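Local coordinates for COG0546: Predicted phosphatases (Streptococcus pneumoniae, PDB 2AH5), which is of unknown function but, as a haloacid dehalogenase-like hydrolase, probably acts as a phosphatase, at residues S37-A40 and K41-R44; A136-K139 and A140-I143. One frame throughout, in Å; residues are numbered along the deposited sequence.

Contact 1. Residues S37-A40 and K41-R44; sequences SPDA and KTIR
Lys41 meets Asp39 through its first side-chain carbon, CB lying 3.8 Å from Asp39 OD1. Farther out, the Lys41 chain turns away, leaving NZ 6.6 Å from Asp39 OD1, too far for a salt bridge.

Thr42 supplies the main grip. Its backbone N donates to Asp39 OD1 over 2.9 Å, almost straight at 170°. A second hydrogen bond of 2.9 Å runs from Thr42 OG1 to Asp39 OD1. OD1 thus accepts two hydrogen bonds, the first nearly along its C-O direction and the second from above the carboxylate plane (46° out of it), which hold this oxygen over the start of the helix. Asp39 can present it because CG sits between the backbone N and the carbonyl carbon (chi1 63°).

These bonds identify Asp39 as the N-cap of helix 40-45. A capping box would add a bond from Asp39 N to the Thr42 side chain; here water 1 closes that half, accepting from Asp39 N and donating to Thr42 OG1. The helix belongs to the helices inserted in the chain between strand 6-9 and strand 102-106, consistent with the helical cap domain of HAD phosphatases. The other branch of Thr42, CG2, packs 3.6 Å from Pro38 CB.

Ile43 N donates to Asp39 O, the first main-chain bond of the helix. The Ile43 side chain is buried, its CD1 3.5 Å from Pro38 O and also beside Ser37 OG, which itself bonds to that carbonyl. Ile43 also packs on His23 and Phe26 of helix 19-33, and Pro38 touches Phe30 there.

Arg44 N bonds to Ala40 O. Bent at chi3, the Arg44 chain folds its guanidinium back so that Ala40 O lies 3.6 Å above one face, toward the rim, while NH1 approaches Ala40 CB.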
loop_
_atom_site.group_PDB
_atom_site.type_symbol
_atom_site.label_atom_id
_atom_site.label_comp_id
_atom_site.label_asym_id
_atom_site.label_seq_id
_atom_site.Cartn_x
_atom_site.Cartn_y
_atom_site.Cartn_z
ATOM N N SER A 37 -8.083 14.870 18.361
ATOM C CA SER A 37 -7.271 14.087 17.452
ATOM C C SER A 37 -6.079 13.479 18.198
ATOM O O SER A 37 -5.438 14.161 19.005
ATOM C CB SER A 37 -6.758 14.971 16.318
ATOM O OG SER A 37 -5.922 14.219 15.453
ATOM N N PRO A 38 -5.765 12.196 17.921
ATOM C CA PRO A 38 -4.475 11.619 18.323
ATOM C C PRO A 38 -3.287 12.370 17.705
ATOM O O PRO A 38 -3.448 13.113 16.723
ATOM C CB PRO A 38 -4.524 10.212 17.696
ATOM C CG PRO A 38 -5.919 9.893 17.559
ATOM C CD PRO A 38 -6.603 11.203 17.234
ATOM N N ASP A 39 -2.094 12.164 18.253
ATOM C CA ASP A 39 -0.908 12.836 17.719
ATOM C C ASP A 39 -0.444 12.247 16.372
ATOM O O ASP A 39 -0.942 11.200 15.929
ATOM C CB ASP A 39 0.225 12.901 18.773
ATOM C CG ASP A 39 0.738 11.519 19.205
ATOM O OD1 ASP A 39 0.722 10.570 18.390
ATOM O OD2 ASP A 39 1.192 11.386 20.371
ATOM N N ALA A 40 0.489 12.932 15.720
ATOM C CA ALA A 40 0.975 12.545 14.395
ATOM C C ALA A 40 1.576 11.141 14.364
ATOM O O ALA A 40 1.365 10.396 13.403
ATOM C CB ALA A 40 1.973 13.579 13.880
ATOM N N LYS A 41 2.312 10.769 15.419
ATOM C CA LYS A 41 2.879 9.416 15.472
ATOM C C LYS A 41 1.773 8.372 15.478
ATOM O O LYS A 41 1.812 7.447 14.675
ATOM C CB LYS A 41 3.830 9.218 16.657
ATOM C CG LYS A 41 4.817 8.065 16.410
ATOM C CD LYS A 41 5.838 7.895 17.554
ATOM C CE LYS A 41 6.391 9.253 18.084
ATOM N NZ LYS A 41 7.193 10.045 17.088
ATOM N N THR A 42 0.785 8.545 16.353
ATOM C CA THR A 42 -0.387 7.657 16.414
ATOM C C THR A 42 -1.061 7.539 15.050
ATOM O O THR A 42 -1.314 6.427 14.582
ATOM C CB THR A 42 -1.379 8.107 17.512
ATOM O OG1 THR A 42 -0.703 8.084 18.776
ATOM C CG2 THR A 42 -2.607 7.202 17.575
ATOM N N ILE A 43 -1.318 8.672 14.390
ATOM C CA ILE A 43 -1.973 8.644 13.063
ATOM C C ILE A 43 -1.102 7.979 11.986
ATOM O O ILE A 43 -1.623 7.279 11.101
ATOM C CB ILE A 43 -2.540 10.042 12.631
ATOM C CG1 ILE A 43 -3.643 10.472 13.606
ATOM C CG2 ILE A 43 -3.084 10.008 11.177
ATOM C CD1 ILE A 43 -4.096 11.937 13.471
ATOM N N ARG A 44 0.223 8.143 12.088
ATOM C CA ARG A 44 1.154 7.395 11.228
ATOM C C ARG A 44 0.919 5.881 11.334
ATOM O O ARG A 44 0.995 5.143 10.330
ATOM C CB ARG A 44 2.616 7.738 11.582
ATOM C CG ARG A 44 3.099 9.026 10.931
ATOM C CD ARG A 44 4.634 9.159 10.902
ATOM N NE ARG A 44 5.224 9.605 12.172
ATOM C CZ ARG A 44 5.133 10.840 12.662
ATOM N NH1 ARG A 44 4.453 11.774 12.013
ATOM N NH2 ARG A 44 5.707 11.137 13.820
HETATM O O HOH W 1 -2.003 10.125 20.634
#

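Contact 2. Residues A136-K139 and A140-I143; sequences APHK and ADVI
Asp141 turns its carboxylate back to His138, and OD2 accepts from His138 N over 3.1 Å with an N-H...O angle of 150°. The acceptor uses its anti lone pair, the one facing away from OD1. With His138 as N-cap and Asp141 three residues on, this is one half of a capping box, the N-cap N-H held by the side chain three residues on; the His138 ring does not return a bond to Asp141 N. It starts helix 139-149, which follows strand 128-132 at the edge of the Rossmann-like parallel sheet of the HAD core.

OD2 is also met by Pro137 CD at 3.2 Å. The His138 side chain runs beside that of Asp141 and points the same way, with ring and carboxylate planes 39° apart. What brings the carboxylate here is its first torsion (chi1 -53°): CG stands opposite the carbonyl carbon and beside its own backbone N, which lets OD2 reach His138 N.

Before the Asp141-His138 bond in the chain, Ala136 packs on the first turn of the helix. Its CA touches Asp141 CB at 3.4 Å, and its CB packs 3.8 Å from Val142 CG2. The helix's first main-chain bonds follow, Val142 N to His138 O and Ile143 N to Lys139 O.

Lys139, buried, begins the helix at the place where HAD enzymes typically carry their conserved motif III lysine. Its side chain touches the probable DxDx(T/V) motif after strand 6-9, and a long, weak ion pair reaches Asp166, consistent with a place in the active site. Ala140 and Ile143 lean on helix 164-173 through Thr173. Lys139 CG lies 4.1 Å from Ile143 CD1, the two side chains crossing at a slant.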
loop_
_atom_site.group_PDB
_atom_site.type_symbol
_atom_site.label_atom_id
_atom_site.label_comp_id
_atom_site.label_asym_id
_atom_site.label_seq_id
_atom_site.Cartn_x
_atom_site.Cartn_y
_atom_site.Cartn_z
ATOM N N ALA A 136 -11.584 -10.046 -3.252
ATOM C CA ALA A 136 -10.304 -9.875 -2.565
ATOM C C ALA A 136 -10.332 -8.857 -1.407
ATOM O O ALA A 136 -9.945 -7.698 -1.562
ATOM C CB ALA A 136 -9.227 -9.540 -3.578
ATOM N N PRO A 137 -10.783 -9.288 -0.219
ATOM C CA PRO A 137 -10.847 -8.339 0.914
ATOM C C PRO A 137 -9.504 -7.957 1.571
ATOM O O PRO A 137 -9.341 -6.816 2.068
ATOM C CB PRO A 137 -11.765 -9.044 1.921
ATOM C CG PRO A 137 -12.086 -10.359 1.355
ATOM C CD PRO A 137 -11.293 -10.622 0.138
ATOM N N HIS A 138 -8.545 -8.872 1.586
ATOM C CA HIS A 138 -7.264 -8.603 2.261
ATOM C C HIS A 138 -6.095 -8.765 1.320
ATOM O O HIS A 138 -6.265 -9.218 0.196
ATOM C CB HIS A 138 -7.067 -9.527 3.466
ATOM C CG HIS A 138 -8.176 -9.443 4.462
ATOM N ND1 HIS A 138 -9.000 -10.510 4.747
ATOM C CD2 HIS A 138 -8.610 -8.415 5.226
ATOM C CE1 HIS A 138 -9.884 -10.147 5.661
ATOM N NE2 HIS A 138 -9.666 -8.882 5.969
ATOM N N LYS A 139 -4.902 -8.427 1.810
ATOM C CA LYS A 139 -3.696 -8.439 0.967
ATOM C C LYS A 139 -3.458 -9.773 0.258
ATOM O O LYS A 139 -3.183 -9.792 -0.961
ATOM C CB LYS A 139 -2.455 -7.980 1.774
ATOM C CG LYS A 139 -1.174 -7.696 0.960
ATOM C CD LYS A 139 -1.386 -6.737 -0.223
ATOM C CE LYS A 139 -1.189 -5.238 0.088
ATOM N NZ LYS A 139 -1.671 -4.751 1.376
ATOM N N ALA A 140 -3.571 -10.893 0.982
ATOM C CA ALA A 140 -3.364 -12.206 0.342
ATOM C C ALA A 140 -4.318 -12.454 -0.846
ATOM O O ALA A 140 -3.905 -12.977 -1.882
ATOM C CB ALA A 140 -3.478 -13.359 1.381
ATOM N N ASP A 141 -5.594 -12.099 -0.675
ATOM C CA ASP A 141 -6.608 -12.284 -1.739
ATOM C C ASP A 141 -6.281 -11.456 -2.994
ATOM O O ASP A 141 -6.396 -11.941 -4.144
ATOM C CB ASP A 141 -7.978 -11.904 -1.199
ATOM C CG ASP A 141 -8.304 -12.626 0.100
ATOM O OD1 ASP A 141 -8.310 -13.872 0.097
ATOM O OD2 ASP A 141 -8.501 -11.946 1.128
ATOM N N VAL A 142 -5.811 -10.231 -2.768
ATOM C CA VAL A 142 -5.420 -9.346 -3.866
ATOM C C VAL A 142 -4.233 -9.952 -4.634
ATOM O O VAL A 142 -4.228 -10.018 -5.868
ATOM C CB VAL A 142 -5.097 -7.914 -3.324
ATOM C CG1 VAL A 142 -4.633 -7.003 -4.445
ATOM C CG2 VAL A 142 -6.336 -7.311 -2.631
ATOM N N ILE A 143 -3.249 -10.438 -3.887
ATOM C CA ILE A 143 -2.065 -11.082 -4.469
ATOM C C ILE A 143 -2.494 -12.332 -5.265
ATOM O O ILE A 143 -2.073 -12.516 -6.423
ATOM C CB ILE A 143 -1.042 -11.448 -3.358
ATOM C CG1 ILE A 143 -0.433 -10.179 -2.736
ATOM C CG2 ILE A 143 0.036 -12.391 -3.870
ATOM C CD1 ILE A 143 0.516 -10.382 -1.563
#

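Overall arrangement
From the N terminus the chain forms strand 6-9, central in the parallel sheet, and then helix 19-33. Contact 1 closes the loop after that helix and sets helix 40-45 against it, in what is probably the helical cap. The chain passes through helices 51-56 and 64-79 before returning to the sheet by strands 102-106 and 128-132. Contact 2 then closes the turn from strand 128-132 into helix 139-149, packed toward helix 164-173. The two contacts stand in series, neither nesting nor crossing. Their centres are 27 Å apart and their nearest atoms about 14 Å, so the two do not touch; each lies at the N-terminal end of a different helix, one in the probable cap, one in the Rossmann-like core.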